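Local coordinates for protein glycosyltransferase (duf1792) (Streptococcus sanguinis, PDB 5V4A) that binds UDP in the GT-D fold domain of a longer glycosyltransferase and probably serves the export pathway of a serine-rich repeat cell-wall protein, at residues Val73-Gly76 against Leu77-Ser81; Tyr80-Asp83 against Ala84-Trp88. All coordinates share one frame; numbering follows the deposited sequence.

Contact 1 (Val73-Gly76 against Leu77-Ser81); sequences VFTG and LERYS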
loop_
_atom_site.group_PDB
_atom_site.type_symbol
_atom_site.label_atom_id
_atom_site.label_comp_id
_atom_site.label_asym_id
_atom_site.label_seq_id
_atom_site.Cartn_x
_atom_site.Cartn_y
_atom_site.Cartn_z
ATOM N N VAL A 73 -11.813 5.182 18.579
ATOM C CA VAL A 73 -12.758 4.475 19.444
ATOM C C VAL A 73 -13.957 5.339 19.813
ATOM O O VAL A 73 -14.913 4.860 20.431
ATOM C CB VAL A 73 -12.061 3.970 20.723
ATOM C CG1 VAL A 73 -10.898 3.060 20.371
ATOM C CG2 VAL A 73 -11.599 5.137 21.578
ATOM N N PHE A 74 -13.933 6.612 19.436
ATOM C CA PHE A 74 -15.034 7.483 19.824
ATOM C C PHE A 74 -16.270 7.282 18.957
ATOM O O PHE A 74 -17.294 7.929 19.200
ATOM C CB PHE A 74 -14.570 8.939 19.784
ATOM C CG PHE A 74 -13.320 9.182 20.578
ATOM C CD1 PHE A 74 -13.369 9.297 21.955
ATOM C CD2 PHE A 74 -12.086 9.232 19.950
ATOM C CE1 PHE A 74 -12.208 9.500 22.695
ATOM C CE2 PHE A 74 -10.924 9.434 20.678
ATOM C CZ PHE A 74 -10.986 9.567 22.055
ATOM N N THR A 75 -16.207 6.378 17.983
ATOM C CA THR A 75 -17.350 6.063 17.139
ATOM C C THR A 75 -17.138 4.674 16.556
ATOM O O THR A 75 -16.030 4.133 16.579
ATOM C CB THR A 75 -17.524 7.092 16.022
ATOM O OG1 THR A 75 -18.800 6.911 15.403
ATOM C CG2 THR A 75 -16.432 6.923 14.968
ATOM N N GLY A 76 -18.218 4.111 16.018
ATOM C CA GLY A 76 -18.177 2.867 15.269
ATOM C C GLY A 76 -17.336 1.746 15.848
ATOM O O GLY A 76 -16.498 1.171 15.145
ATOM N N LEU A 77 -17.546 1.421 17.127
ATOM C CA LEU A 77 -16.810 0.330 17.757
ATOM C C LEU A 77 -17.154 -1.035 17.167
ATOM O O LEU A 77 -16.434 -2.003 17.434
ATOM C CB LEU A 77 -17.069 0.318 19.264
ATOM C CG LEU A 77 -16.356 1.319 20.176
ATOM C CD1 LEU A 77 -16.751 1.076 21.619
ATOM C CD2 LEU A 77 -14.850 1.188 20.034
ATOM N N GLU A 78 -18.230 -1.138 16.382
ATOM C CA GLU A 78 -18.579 -2.377 15.689
ATOM C C GLU A 78 -17.478 -2.869 14.757
ATOM O O GLU A 78 -17.544 -4.012 14.290
ATOM C CB GLU A 78 -19.863 -2.186 14.872
ATOM C CG GLU A 78 -20.910 -1.308 15.541
ATOM C CD GLU A 78 -20.697 0.164 15.258
ATOM O OE1 GLU A 78 -21.234 1.004 16.012
ATOM O OE2 GLU A 78 -19.982 0.474 14.283
ATOM N N ARG A 79 -16.486 -2.031 14.458
ATOM C CA ARG A 79 -15.378 -2.435 13.606
ATOM C C ARG A 79 -14.433 -3.411 14.289
ATOM O O ARG A 79 -13.621 -4.049 13.608
ATOM C CB ARG A 79 -14.603 -1.195 13.166
ATOM C CG ARG A 79 -15.341 -0.351 12.154
ATOM C CD ARG A 79 -14.693 1.000 11.984
ATOM N NE ARG A 79 -14.764 1.780 13.212
ATOM C CZ ARG A 79 -14.106 2.918 13.408
ATOM N NH1 ARG A 79 -13.326 3.406 12.454
ATOM N NH2 ARG A 79 -14.227 3.564 14.561
ATOM N N TYR A 80 -14.514 -3.543 15.606
ATOM C CA TYR A 80 -13.496 -4.244 16.365
ATOM C C TYR A 80 -14.058 -5.513 16.996
ATOM O O TYR A 80 -15.272 -5.733 17.050
ATOM C CB TYR A 80 -12.917 -3.321 17.435
ATOM C CG TYR A 80 -12.434 -2.000 16.866
ATOM C CD1 TYR A 80 -11.316 -1.944 16.049
ATOM C CD2 TYR A 80 -13.116 -0.816 17.128
ATOM C CE1 TYR A 80 -10.875 -0.755 15.540
ATOM C CE2 TYR A 80 -12.675 0.386 16.619
ATOM C CZ TYR A 80 -11.557 0.406 15.821
ATOM O OH TYR A 80 -11.106 1.586 15.289
ATOM N N SER A 81 -13.139 -6.364 17.446
ATOM C CA SER A 81 -13.522 -7.577 18.156
ATOM C C SER A 81 -14.282 -7.227 19.430
ATOM O O SER A 81 -14.101 -6.153 20.013
ATOM C CB SER A 81 -12.280 -8.403 18.494
ATOM O OG SER A 81 -11.544 -7.813 19.555
#

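Contact 2 (Tyr80-Asp83 against Ala84-Trp88); sequences YSID and AQNFW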
loop_
_atom_site.group_PDB
_atom_site.type_symbol
_atom_site.label_atom_id
_atom_site.label_comp_id
_atom_site.label_asym_id
_atom_site.label_seq_id
_atom_site.Cartn_x
_atom_site.Cartn_y
_atom_site.Cartn_z
ATOM N N TYR A 80 -14.514 -3.543 15.606
ATOM C CA TYR A 80 -13.496 -4.244 16.365
ATOM C C TYR A 80 -14.058 -5.513 16.996
ATOM O O TYR A 80 -15.272 -5.733 17.050
ATOM C CB TYR A 80 -12.917 -3.321 17.435
ATOM C CG TYR A 80 -12.434 -2.000 16.866
ATOM C CD1 TYR A 80 -11.316 -1.944 16.049
ATOM C CD2 TYR A 80 -13.116 -0.816 17.128
ATOM C CE1 TYR A 80 -10.875 -0.755 15.540
ATOM C CE2 TYR A 80 -12.675 0.386 16.619
ATOM C CZ TYR A 80 -11.557 0.406 15.821
ATOM O OH TYR A 80 -11.106 1.586 15.289
ATOM N N SER A 81 -13.139 -6.364 17.446
ATOM C CA SER A 81 -13.522 -7.577 18.156
ATOM C C SER A 81 -14.282 -7.227 19.430
ATOM O O SER A 81 -14.101 -6.153 20.013
ATOM C CB SER A 81 -12.280 -8.403 18.494
ATOM O OG SER A 81 -11.544 -7.813 19.555
ATOM N N ILE A 82 -15.129 -8.163 19.876
ATOM C CA ILE A 82 -15.964 -7.917 21.048
ATOM C C ILE A 82 -15.102 -7.680 22.286
ATOM O O ILE A 82 -15.487 -6.924 23.189
ATOM C CB ILE A 82 -16.970 -9.074 21.242
ATOM C CG1 ILE A 82 -18.052 -8.681 22.247
ATOM C CG2 ILE A 82 -16.264 -10.344 21.681
ATOM C CD1 ILE A 82 -18.861 -7.466 21.814
ATOM N N ASP A 83 -13.930 -8.316 22.355
ATOM C CA ASP A 83 -13.025 -8.062 23.472
ATOM C C ASP A 83 -12.569 -6.613 23.468
ATOM O O ASP A 83 -12.557 -5.953 24.514
ATOM C CB ASP A 83 -11.816 -8.987 23.386
ATOM C CG ASP A 83 -12.121 -10.390 23.863
ATOM O OD1 ASP A 83 -13.178 -10.584 24.506
ATOM O OD2 ASP A 83 -11.301 -11.294 23.591
ATOM N N ALA A 84 -12.204 -6.095 22.294
ATOM C CA ALA A 84 -11.812 -4.694 22.209
ATOM C C ALA A 84 -12.995 -3.781 22.501
ATOM O O ALA A 84 -12.856 -2.789 23.227
ATOM C CB ALA A 84 -11.222 -4.397 20.831
ATOM N N GLN A 85 -14.169 -4.104 21.951
ATOM C CA GLN A 85 -15.358 -3.301 22.212
ATOM C C GLN A 85 -15.612 -3.186 23.706
ATOM O O GLN A 85 -15.902 -2.101 24.221
ATOM C CB GLN A 85 -16.571 -3.930 21.534
ATOM C CG GLN A 85 -16.475 -4.043 20.036
ATOM C CD GLN A 85 -17.761 -4.559 19.436
ATOM O OE1 GLN A 85 -18.825 -3.972 19.622
ATOM N NE2 GLN A 85 -17.676 -5.681 18.733
ATOM N N ASN A 86 -15.508 -4.312 24.420
ATOM C CA ASN A 86 -15.740 -4.308 25.863
ATOM C C ASN A 86 -14.695 -3.474 26.597
ATOM O O ASN A 86 -15.012 -2.812 27.593
ATOM C CB ASN A 86 -15.759 -5.743 26.389
ATOM C CG ASN A 86 -17.019 -6.495 25.987
ATOM O OD1 ASN A 86 -18.102 -5.916 25.909
ATOM N ND2 ASN A 86 -16.876 -7.784 25.710
ATOM N N PHE A 87 -13.444 -3.500 26.133
ATOM C CA PHE A 87 -12.396 -2.744 26.813
ATOM C C PHE A 87 -12.616 -1.242 26.688
ATOM O O PHE A 87 -12.589 -0.517 27.688
ATOM C CB PHE A 87 -11.012 -3.100 26.275
ATOM C CG PHE A 87 -9.944 -2.134 26.721
ATOM C CD1 PHE A 87 -9.457 -2.167 28.020
ATOM C CD2 PHE A 87 -9.460 -1.165 25.850
ATOM C CE1 PHE A 87 -8.485 -1.251 28.442
ATOM C CE2 PHE A 87 -8.491 -0.258 26.263
ATOM C CZ PHE A 87 -8.006 -0.303 27.555
ATOM N N TRP A 88 -12.788 -0.748 25.461
ATOM C CA TRP A 88 -12.940 0.691 25.263
ATOM C C TRP A 88 -14.258 1.194 25.836
ATOM O O TRP A 88 -14.297 2.242 26.486
ATOM C CB TRP A 88 -12.852 1.034 23.773
ATOM C CG TRP A 88 -11.520 0.746 23.163
ATOM C CD1 TRP A 88 -11.226 -0.240 22.266
ATOM C CD2 TRP A 88 -10.300 1.467 23.380
ATOM N NE1 TRP A 88 -9.896 -0.187 21.927
ATOM C CE2 TRP A 88 -9.307 0.855 22.593
ATOM C CE3 TRP A 88 -9.952 2.564 24.167
ATOM C CZ2 TRP A 88 -7.985 1.303 22.574
ATOM C CZ3 TRP A 88 -8.637 3.013 24.133
ATOM C CH2 TRP A 88 -7.674 2.384 23.354
#

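Contact 1 (Val73-Gly76 against Leu77-Ser81)
The loop between strand 66-70 and helix 82-103 tightens at Gly-76 into the short 3-10 segment 77-79, where Arg-79 folds back over the turn it has just completed. Gly-76 O is gripped by two donors of that one residue, which approach from opposite faces of the carbonyl plane. Arg-79 NE lies 2.7 Å from Gly-76 O in a nearly straight bond (168°), with the oxygen in the guanidinium plane; Arg-79 N, 3.3 Å from Gly-76 O, closes the backbone turn. A bend at chi3 (-64°) curls the arginine so that its NH2 also reaches Thr-75 O at 2.8 Å, less directly, from above that carbonyl's plane. The hydroxyl of Tyr-80 sits over one guanidinium face and is itself hydrogen-bonded to Asp-72 O, while Asp-72 OD2 forms a salt bridge with Arg-79 NH1. Away from this polar knot, Leu-77 CD2 packs 4.0 Å from Val-73 CB. Gly-76 has a positive phi (44°), a backbone shape that favours glycine. The bent Glu-78 chain brings OE2 to 3.2 Å from Gly-76 CA. Two successive carbonyls and one carboxylate thus hold the guanidinium, which fixes its rotation, and together their dipoles and charge would favour its charged form.

Contact 2 (Tyr80-Asp83 against Ala84-Trp88)
Ser-81 O accepts the backbone N of Gln-85 at 2.8 Å and so starts the hydrogen bonding of helix 82-103, the helix of the beta-alpha-beta unit that runs from strand 66-70 to strand 110-111. Ser-81 is the N-cap: its OG accepts from Ala-84 N at 3.3 Å with an angle of 163°. A chi1 of 74° sets this OG between the residue's own backbone N and carbonyl carbon, turned to the first turn of the helix. The next two bonds follow the i to i+4 pattern, Asn-86 N to Ile-82 O at 2.9 Å and Phe-87 N to Asp-83 O at 3.1 Å.

The side chain of Gln-85 runs back along the cap, extended beyond CG, and brings NE2 to 2.9 Å from Tyr-80 O, one residue before the N-cap, although the angle of 128° makes this bond weak. Ile-82 CD1 lies against the same amide, 3.8 Å from Gln-85 NE2, the two side chains crossing at a slant. On the buried side the methyl of Ala-84 meets the CB of Tyr-80, where the helix start adjoins the loop before it. The tyrosine ring continues away from the helix and meets Phe-113. Within 84-88, Phe-87 turns its ring edge to the face of Trp-88, with CD2 3.7 Å above the centre of the indole.

In the fold
Contact 1 ends where contact 2 begins: they share Tyr-80 and Ser-81, and their centres lie 8 Å apart. Together they take the chain from the loop after strand 66-70 into helix 82-103. The loop also packs back on the helix, with Val-73 CG1 3.5 Å from Trp-88 CD2 and Leu-77 O 3.3 Å from Gln-85 CG. Neither contact reaches the nucleotide. The side chain of Val-73 is about 12 Å from the bound UDP and that of Phe-87 about 10 Å, whereas the side chain of Tyr-80 lies about 8 Å from that of Arg-116, a UDP-binding residue.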